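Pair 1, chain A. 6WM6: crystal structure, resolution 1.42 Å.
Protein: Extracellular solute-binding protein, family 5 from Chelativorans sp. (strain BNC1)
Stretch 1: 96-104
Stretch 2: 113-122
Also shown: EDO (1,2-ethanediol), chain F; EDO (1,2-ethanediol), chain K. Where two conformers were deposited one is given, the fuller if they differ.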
# COMPACT_ATOMS: atom_id res chain seq x y z
N ASN A 96 -7.27 18.37 2.72
CA ASN A 96 -7.24 19.00 1.41
C ASN A 96 -7.95 20.34 1.50
O ASN A 96 -9.19 20.41 1.47
CB ASN A 96 -7.90 18.08 0.40
CG ASN A 96 -8.05 18.69 -0.96
OD1 ASN A 96 -7.60 19.81 -1.20
ND2 ASN A 96 -8.61 17.94 -1.87
N THR A 97 -7.18 21.43 1.57
CA THR A 97 -7.74 22.77 1.69
C THR A 97 -8.22 23.34 0.37
O THR A 97 -8.80 24.42 0.35
CB THR A 97 -6.72 23.71 2.34
OG1 THR A 97 -5.47 23.63 1.68
CG2 THR A 97 -6.53 23.36 3.80
N ASP A 98 -7.94 22.66 -0.75
CA ASP A 98 -8.59 23.05 -2.01
C ASP A 98 -10.05 22.63 -2.01
O ASP A 98 -10.91 23.38 -2.49
CB ASP A 98 -7.85 22.42 -3.19
CG ASP A 98 -6.44 23.00 -3.38
OD1 ASP A 98 -6.25 24.19 -3.05
OD2 ASP A 98 -5.59 22.26 -3.92
N LEU A 99 -10.35 21.47 -1.44
CA LEU A 99 -11.70 20.95 -1.36
C LEU A 99 -12.45 21.44 -0.14
O LEU A 99 -13.64 21.78 -0.23
CB LEU A 99 -11.69 19.43 -1.35
CG LEU A 99 -13.02 18.74 -1.16
CD1 LEU A 99 -13.94 18.98 -2.36
CD2 LEU A 99 -12.78 17.24 -0.98
N LEU A 100 -11.79 21.50 1.01
CA LEU A 100 -12.45 21.70 2.29
C LEU A 100 -12.01 22.98 2.97
O LEU A 100 -10.81 23.30 3.03
CB LEU A 100 -12.15 20.53 3.25
CG LEU A 100 -12.63 19.16 2.82
CD1 LEU A 100 -12.15 18.11 3.80
CD2 LEU A 100 -14.16 19.16 2.74
N GLU A 101 -12.98 23.70 3.53
CA GLU A 101 -12.66 24.74 4.51
C GLU A 101 -12.23 24.11 5.83
O GLU A 101 -11.27 24.58 6.47
CB GLU A 101 -13.88 25.64 4.72
CG GLU A 101 -13.66 26.74 5.74
CD GLU A 101 -14.95 27.43 6.14
OE1 GLU A 101 -15.96 27.28 5.42
OE2 GLU A 101 -14.97 28.10 7.20
N SER A 102 -12.92 23.05 6.26
CA SER A 102 -12.64 22.43 7.54
C SER A 102 -13.22 21.02 7.58
O SER A 102 -14.13 20.66 6.83
CB SER A 102 -13.21 23.26 8.68
OG SER A 102 -14.62 23.44 8.55
N ALA A 103 -12.66 20.23 8.49
CA ALA A 103 -13.16 18.91 8.84
C ALA A 103 -12.88 18.78 10.32
O ALA A 103 -11.73 18.97 10.75
CB ALA A 103 -12.45 17.83 8.05
N GLU A 104 -13.91 18.53 11.12
CA GLU A 104 -13.79 18.63 12.57
C GLU A 104 -14.58 17.51 13.24
O GLU A 104 -15.73 17.24 12.86
CB GLU A 104 -14.32 19.99 13.06
CG GLU A 104 -14.17 20.22 14.56
CD GLU A 104 -14.57 21.60 14.98
OE1 GLU A 104 -15.46 22.20 14.34
OE2 GLU A 104 -13.98 22.11 15.98
N VAL A 113 -18.60 13.97 12.86
CA VAL A 113 -17.62 14.70 12.06
C VAL A 113 -18.38 15.63 11.13
O VAL A 113 -19.35 15.20 10.48
CB VAL A 113 -16.71 13.76 11.26
CG1 VAL A 113 -15.81 14.57 10.31
CG2 VAL A 113 -15.88 12.89 12.18
N VAL A 114 -17.96 16.89 11.06
CA VAL A 114 -18.55 17.88 10.16
C VAL A 114 -17.51 18.31 9.15
O VAL A 114 -16.39 18.69 9.52
CB VAL A 114 -19.09 19.11 10.93
CG1 VAL A 114 -19.59 20.17 9.95
CG2 VAL A 114 -20.20 18.68 11.85
N TYR A 115 -17.87 18.22 7.87
CA TYR A 115 -17.06 18.69 6.76
C TYR A 115 -17.70 19.96 6.21
O TYR A 115 -18.90 19.99 5.95
CB TYR A 115 -16.98 17.65 5.63
CG TYR A 115 -16.44 16.29 6.01
CD1 TYR A 115 -17.28 15.31 6.48
CD2 TYR A 115 -15.08 15.99 5.89
CE1 TYR A 115 -16.80 14.05 6.83
CE2 TYR A 115 -14.59 14.75 6.25
CZ TYR A 115 -15.45 13.79 6.71
OH TYR A 115 -14.98 12.54 7.09
N ARG A 116 -16.91 21.00 6.03
CA ARG A 116 -17.36 22.22 5.35
C ARG A 116 -16.58 22.29 4.04
O ARG A 116 -15.35 22.48 4.05
CB ARG A 116 -17.17 23.44 6.23
CG ARG A 116 -18.12 23.40 7.44
CD ARG A 116 -17.98 24.56 8.42
NE ARG A 116 -18.78 24.31 9.62
CZ ARG A 116 -20.07 24.61 9.75
NH1 ARG A 116 -20.73 25.19 8.75
NH2 ARG A 116 -20.71 24.33 10.88
N ILE A 117 -17.29 22.08 2.93
CA ILE A 117 -16.71 22.08 1.60
C ILE A 117 -16.58 23.52 1.12
O ILE A 117 -17.49 24.34 1.31
CB ILE A 117 -17.63 21.28 0.66
CG1 ILE A 117 -17.83 19.86 1.17
CG2 ILE A 117 -17.07 21.29 -0.77
CD1 ILE A 117 -18.95 19.13 0.43
N ARG A 118 -15.44 23.84 0.48
CA ARG A 118 -15.29 25.18 -0.08
C ARG A 118 -16.39 25.48 -1.09
O ARG A 118 -16.73 24.64 -1.92
CB ARG A 118 -13.93 25.34 -0.75
CG ARG A 118 -12.79 25.47 0.25
CD ARG A 118 -11.48 25.83 -0.44
NE ARG A 118 -11.55 27.08 -1.18
CZ ARG A 118 -11.29 27.21 -2.49
NH1 ARG A 118 -10.94 26.16 -3.24
NH2 ARG A 118 -11.38 28.41 -3.06
N GLU A 119 -16.89 26.71 -1.05
CA GLU A 119 -17.93 27.11 -2.00
C GLU A 119 -17.45 26.92 -3.44
O GLU A 119 -18.22 26.46 -4.29
CB GLU A 119 -18.35 28.55 -1.72
CG GLU A 119 -19.18 28.67 -0.44
CD GLU A 119 -19.68 30.07 -0.19
OE1 GLU A 119 -20.16 30.34 0.94
OE2 GLU A 119 -19.60 30.91 -1.11
N ASP A 120 -16.19 27.23 -3.72
CA ASP A 120 -15.66 27.18 -5.08
C ASP A 120 -15.27 25.78 -5.54
O ASP A 120 -14.89 25.63 -6.71
CB ASP A 120 -14.47 28.12 -5.22
CG ASP A 120 -14.85 29.58 -5.10
OD1 ASP A 120 -16.05 29.90 -5.25
OD2 ASP A 120 -13.94 30.41 -4.87
N ALA A 121 -15.37 24.76 -4.71
CA ALA A 121 -15.07 23.40 -5.17
C ALA A 121 -16.19 22.92 -6.10
O ALA A 121 -17.37 22.83 -5.71
CB ALA A 121 -14.92 22.46 -3.99
N VAL A 122 -15.81 22.63 -7.34
CA VAL A 122 -16.73 22.23 -8.40
C VAL A 122 -16.14 21.09 -9.20
O VAL A 122 -14.91 20.92 -9.28
CB VAL A 122 -17.06 23.41 -9.35
CG1 VAL A 122 -17.72 24.57 -8.60
CG2 VAL A 122 -15.79 23.88 -10.10
C1 EDO F . -3.22 21.37 -1.36
O1 EDO F . -2.00 21.11 -0.65
C2 EDO F . -4.41 20.81 -0.61
O2 EDO F . -4.10 20.68 0.78
C1 EDO K . -3.16 25.14 3.93
O1 EDO K . -3.00 24.07 2.96
C2 EDO K . -3.57 26.42 3.22
O2 EDO K . -2.54 26.87 2.34
O HOH W 1 -15.97 21.48 9.86

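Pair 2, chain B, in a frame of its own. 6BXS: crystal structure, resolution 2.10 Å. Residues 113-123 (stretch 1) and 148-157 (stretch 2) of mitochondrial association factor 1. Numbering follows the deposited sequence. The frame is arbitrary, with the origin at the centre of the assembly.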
# COMPACT_ATOMS: atom_id res chain seq x y z
N SER B 113 -15.86 8.81 -6.92
CA SER B 113 -15.55 8.19 -8.20
C SER B 113 -16.67 7.28 -8.70
O SER B 113 -16.80 7.04 -9.90
CB SER B 113 -14.24 7.40 -8.09
OG SER B 113 -14.25 6.56 -6.95
N GLY B 114 -17.49 6.79 -7.77
CA GLY B 114 -18.56 5.87 -8.10
C GLY B 114 -19.62 6.48 -9.01
O GLY B 114 -20.41 5.76 -9.62
N ARG B 115 -19.64 7.80 -9.09
CA ARG B 115 -20.62 8.50 -9.91
C ARG B 115 -20.30 8.40 -11.40
O ARG B 115 -21.18 8.54 -12.24
CB ARG B 115 -20.72 9.96 -9.49
CG ARG B 115 -21.86 10.71 -10.16
CD ARG B 115 -22.02 12.11 -9.58
NE ARG B 115 -22.97 12.91 -10.35
CZ ARG B 115 -23.21 14.20 -10.14
NH1 ARG B 115 -22.58 14.85 -9.17
NH2 ARG B 115 -24.09 14.84 -10.90
N PHE B 116 -19.03 8.14 -11.72
CA PHE B 116 -18.59 8.08 -13.12
C PHE B 116 -17.71 6.87 -13.43
O PHE B 116 -17.24 6.72 -14.56
CB PHE B 116 -17.84 9.36 -13.49
CG PHE B 116 -16.57 9.58 -12.71
CD1 PHE B 116 -15.39 8.96 -13.11
CD2 PHE B 116 -16.55 10.40 -11.60
CE1 PHE B 116 -14.22 9.15 -12.40
CE2 PHE B 116 -15.38 10.60 -10.89
CZ PHE B 116 -14.22 9.97 -11.29
N SER B 117 -17.48 6.02 -12.44
CA SER B 117 -16.63 4.84 -12.62
C SER B 117 -17.41 3.54 -12.45
O SER B 117 -18.41 3.50 -11.74
CB SER B 117 -15.46 4.86 -11.64
OG SER B 117 -14.62 3.74 -11.82
N ARG B 118 -16.93 2.48 -13.11
CA ARG B 118 -17.50 1.15 -12.94
C ARG B 118 -16.62 0.31 -12.01
O ARG B 118 -16.99 -0.80 -11.63
CB ARG B 118 -17.64 0.44 -14.29
CG ARG B 118 -18.14 1.32 -15.43
CD ARG B 118 -19.14 0.57 -16.30
NE ARG B 118 -19.31 1.18 -17.62
CZ ARG B 118 -18.76 0.72 -18.75
NH1 ARG B 118 -18.01 -0.37 -18.75
NH2 ARG B 118 -18.98 1.36 -19.89
N VAL B 119 -15.46 0.86 -11.65
CA VAL B 119 -14.48 0.15 -10.85
C VAL B 119 -14.45 0.65 -9.41
O VAL B 119 -14.52 -0.14 -8.47
CB VAL B 119 -13.06 0.29 -11.46
CG1 VAL B 119 -12.01 -0.34 -10.55
CG2 VAL B 119 -13.02 -0.34 -12.85
N PHE B 120 -14.35 1.97 -9.26
CA PHE B 120 -14.19 2.58 -7.94
C PHE B 120 -15.48 3.23 -7.46
O PHE B 120 -16.09 4.03 -8.16
CB PHE B 120 -13.08 3.63 -7.99
CG PHE B 120 -11.78 3.10 -8.52
CD1 PHE B 120 -10.98 2.28 -7.75
CD2 PHE B 120 -11.35 3.43 -9.80
CE1 PHE B 120 -9.79 1.79 -8.23
CE2 PHE B 120 -10.16 2.94 -10.29
CZ PHE B 120 -9.37 2.12 -9.51
N ALA B 121 -15.89 2.87 -6.24
CA ALA B 121 -17.07 3.45 -5.61
C ALA B 121 -16.75 4.82 -5.01
O ALA B 121 -17.54 5.76 -5.12
CB ALA B 121 -17.61 2.53 -4.54
N ARG B 122 -15.60 4.90 -4.36
CA ARG B 122 -15.14 6.15 -3.77
C ARG B 122 -13.62 6.12 -3.66
O ARG B 122 -13.04 5.06 -3.44
CB ARG B 122 -15.78 6.38 -2.40
CG ARG B 122 -15.76 7.83 -1.95
CD ARG B 122 -16.94 8.14 -1.07
NE ARG B 122 -17.09 9.58 -0.86
CZ ARG B 122 -18.07 10.34 -1.36
NH1 ARG B 122 -19.03 9.82 -2.12
NH2 ARG B 122 -18.09 11.64 -1.10
N SER B 123 -12.99 7.28 -3.81
CA SER B 123 -11.53 7.36 -3.87
C SER B 123 -10.99 8.45 -2.96
O SER B 123 -11.51 9.56 -2.91
CB SER B 123 -11.08 7.60 -5.31
OG SER B 123 -11.54 6.57 -6.16
N PHE B 148 -3.10 6.51 -1.94
CA PHE B 148 -4.50 6.52 -2.31
C PHE B 148 -5.24 5.36 -1.65
O PHE B 148 -4.65 4.31 -1.40
CB PHE B 148 -4.65 6.45 -3.83
CG PHE B 148 -3.81 7.45 -4.57
CD1 PHE B 148 -2.53 7.14 -4.97
CD2 PHE B 148 -4.31 8.72 -4.84
CE1 PHE B 148 -1.75 8.06 -5.64
CE2 PHE B 148 -3.53 9.65 -5.51
CZ PHE B 148 -2.25 9.32 -5.91
N LEU B 149 -6.52 5.57 -1.36
CA LEU B 149 -7.38 4.53 -0.80
C LEU B 149 -8.68 4.50 -1.60
O LEU B 149 -9.33 5.52 -1.78
CB LEU B 149 -7.65 4.80 0.68
CG LEU B 149 -8.29 3.67 1.50
CD1 LEU B 149 -7.98 3.86 2.98
CD2 LEU B 149 -9.79 3.60 1.28
N HIS B 150 -9.04 3.31 -2.09
CA HIS B 150 -10.22 3.16 -2.93
C HIS B 150 -11.21 2.15 -2.36
O HIS B 150 -10.82 1.04 -1.99
CB HIS B 150 -9.83 2.71 -4.35
CG HIS B 150 -8.85 3.62 -5.02
ND1 HIS B 150 -9.21 4.81 -5.60
CD2 HIS B 150 -7.51 3.48 -5.23
CE1 HIS B 150 -8.14 5.38 -6.13
NE2 HIS B 150 -7.10 4.60 -5.91
N ILE B 151 -12.47 2.54 -2.29
CA ILE B 151 -13.55 1.59 -2.06
C ILE B 151 -14.00 1.06 -3.42
O ILE B 151 -14.51 1.82 -4.24
CB ILE B 151 -14.74 2.22 -1.33
CG1 ILE B 151 -14.28 2.86 -0.02
CG2 ILE B 151 -15.82 1.16 -1.06
CD1 ILE B 151 -15.38 3.55 0.77
N LEU B 152 -13.80 -0.23 -3.65
CA LEU B 152 -14.13 -0.84 -4.93
C LEU B 152 -15.63 -1.13 -5.03
O LEU B 152 -16.29 -1.41 -4.03
CB LEU B 152 -13.34 -2.14 -5.12
CG LEU B 152 -11.82 -2.00 -5.15
CD1 LEU B 152 -11.18 -3.38 -5.16
CD2 LEU B 152 -11.36 -1.19 -6.35
N LYS B 153 -16.16 -1.06 -6.25
CA LYS B 153 -17.55 -1.42 -6.48
C LYS B 153 -17.69 -2.93 -6.30
O LYS B 153 -16.71 -3.67 -6.46
CB LYS B 153 -18.01 -1.00 -7.88
CG LYS B 153 -17.88 0.49 -8.16
CD LYS B 153 -18.71 0.90 -9.36
CE LYS B 153 -20.02 1.56 -8.95
NZ LYS B 153 -19.83 2.99 -8.57
N PRO B 154 -18.90 -3.40 -5.97
CA PRO B 154 -19.11 -4.84 -5.72
C PRO B 154 -18.73 -5.71 -6.92
O PRO B 154 -18.36 -6.87 -6.73
CB PRO B 154 -20.61 -4.93 -5.44
CG PRO B 154 -21.01 -3.58 -4.99
CD PRO B 154 -20.14 -2.63 -5.75
N GLU B 155 -18.82 -5.16 -8.12
CA GLU B 155 -18.61 -5.97 -9.32
C GLU B 155 -17.13 -6.13 -9.69
O GLU B 155 -16.81 -6.78 -10.68
CB GLU B 155 -19.36 -5.36 -10.51
CG GLU B 155 -20.86 -5.21 -10.28
CD GLU B 155 -21.22 -3.94 -9.53
OE1 GLU B 155 -20.30 -3.24 -9.04
OE2 GLU B 155 -22.42 -3.63 -9.43
N VAL B 156 -16.23 -5.53 -8.90
CA VAL B 156 -14.80 -5.76 -9.06
C VAL B 156 -14.15 -6.16 -7.74
O VAL B 156 -12.92 -6.23 -7.63
CB VAL B 156 -14.08 -4.51 -9.62
CG1 VAL B 156 -14.71 -4.07 -10.93
CG2 VAL B 156 -14.09 -3.38 -8.61
N THR B 157 -14.97 -6.43 -6.73
CA THR B 157 -14.48 -6.81 -5.41
C THR B 157 -13.92 -8.23 -5.44
O THR B 157 -14.65 -9.17 -5.74
CB THR B 157 -15.59 -6.72 -4.36
OG1 THR B 157 -16.12 -5.39 -4.33
CG2 THR B 157 -15.06 -7.08 -2.98

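The sharpest difference lies on the face where Ala103(A) and Tyr115(A) of pair 1 match Ser123(B) and His150(B) of pair 2. In pair 1 the contact is apolar: Ala103(A) CB lies 3.9 Å from Tyr115(A) CD2. In pair 2 the same non-hydrogen-bonded bridge position carries a polar link, with Ser123(B) OG 3.0 Å from His150(B) ND1, a hydrogen bond in which either atom could be the donor. The serine oxygen sits at the imidazole edge, near the ring plane, as a bond to a ring nitrogen requires.

The backbones beneath these side chains agree closely: 14 central residues superpose with an RMSD of 0.7 Å. Both are antiparallel ladders interrupted by a beta bulge, the register shifting by one between Leu100(A) and Ser102(A) and between Phe120(B) and Arg122(B). The inserted residues, Glu101(A) and Ala121(B), superpose within 0.2 Å at CA. At each bulge one carbonyl receives two amides. Arg116(A) O accepts from Glu101(A) N at 2.7 Å and, weakly, from Ser102(A) N at 3.3 Å; Ile151(B) O accepts from Ala121(B) N at 2.6 Å and from Arg122(B) N at 3.3 Å. Matching bonds bracket the irregularity: Arg118(A) N to Leu99(A) O at 2.8 Å corresponds to Lys153(B) N to Val119(B) O at 2.9 Å, and Arg116(A) N to Ser102(A) O at 2.9 Å to Ile151(B) N to Arg122(B) O at 2.8 Å.

Leu100(A) and Phe120(B) occupy one position, both with chi1 in m. Their CA-to-CB bonds point away from the partner stretch, yet the side-chain ends come nearer. Leu100(A) CD1 meets the edge of the Tyr115(A) ring, 4.2 Å from Tyr115(A) CD2, while Leu100(A) CD2 lies 4.1 Å from Ile117(A) CG1. Phe120(B) spans the equivalent pair with its ring: CD1 is 3.6 Å from His150(B) CB and 3.8 Å from Leu152(B) CD2. The Phe120(B) and His150(B) rings are oblique, with planes at 39° and centroids 4.6 Å apart.

Arg118(A) and Lys153(B) both direct a cationic side chain to backbone oxygen on the first stretch, but reach different carbonyls. Arg118(A) NH1 donates to Asp98(A) O at 2.9 Å, with an angle of 164°; Lys153(B) NZ donates to Gly114(B) O at 3.0 Å, its CD passing 3.3 Å from Arg118(B) O. With these different side chains, the buried areas are still similar, 635 Å² in pair 1 and 621 Å² in pair 2.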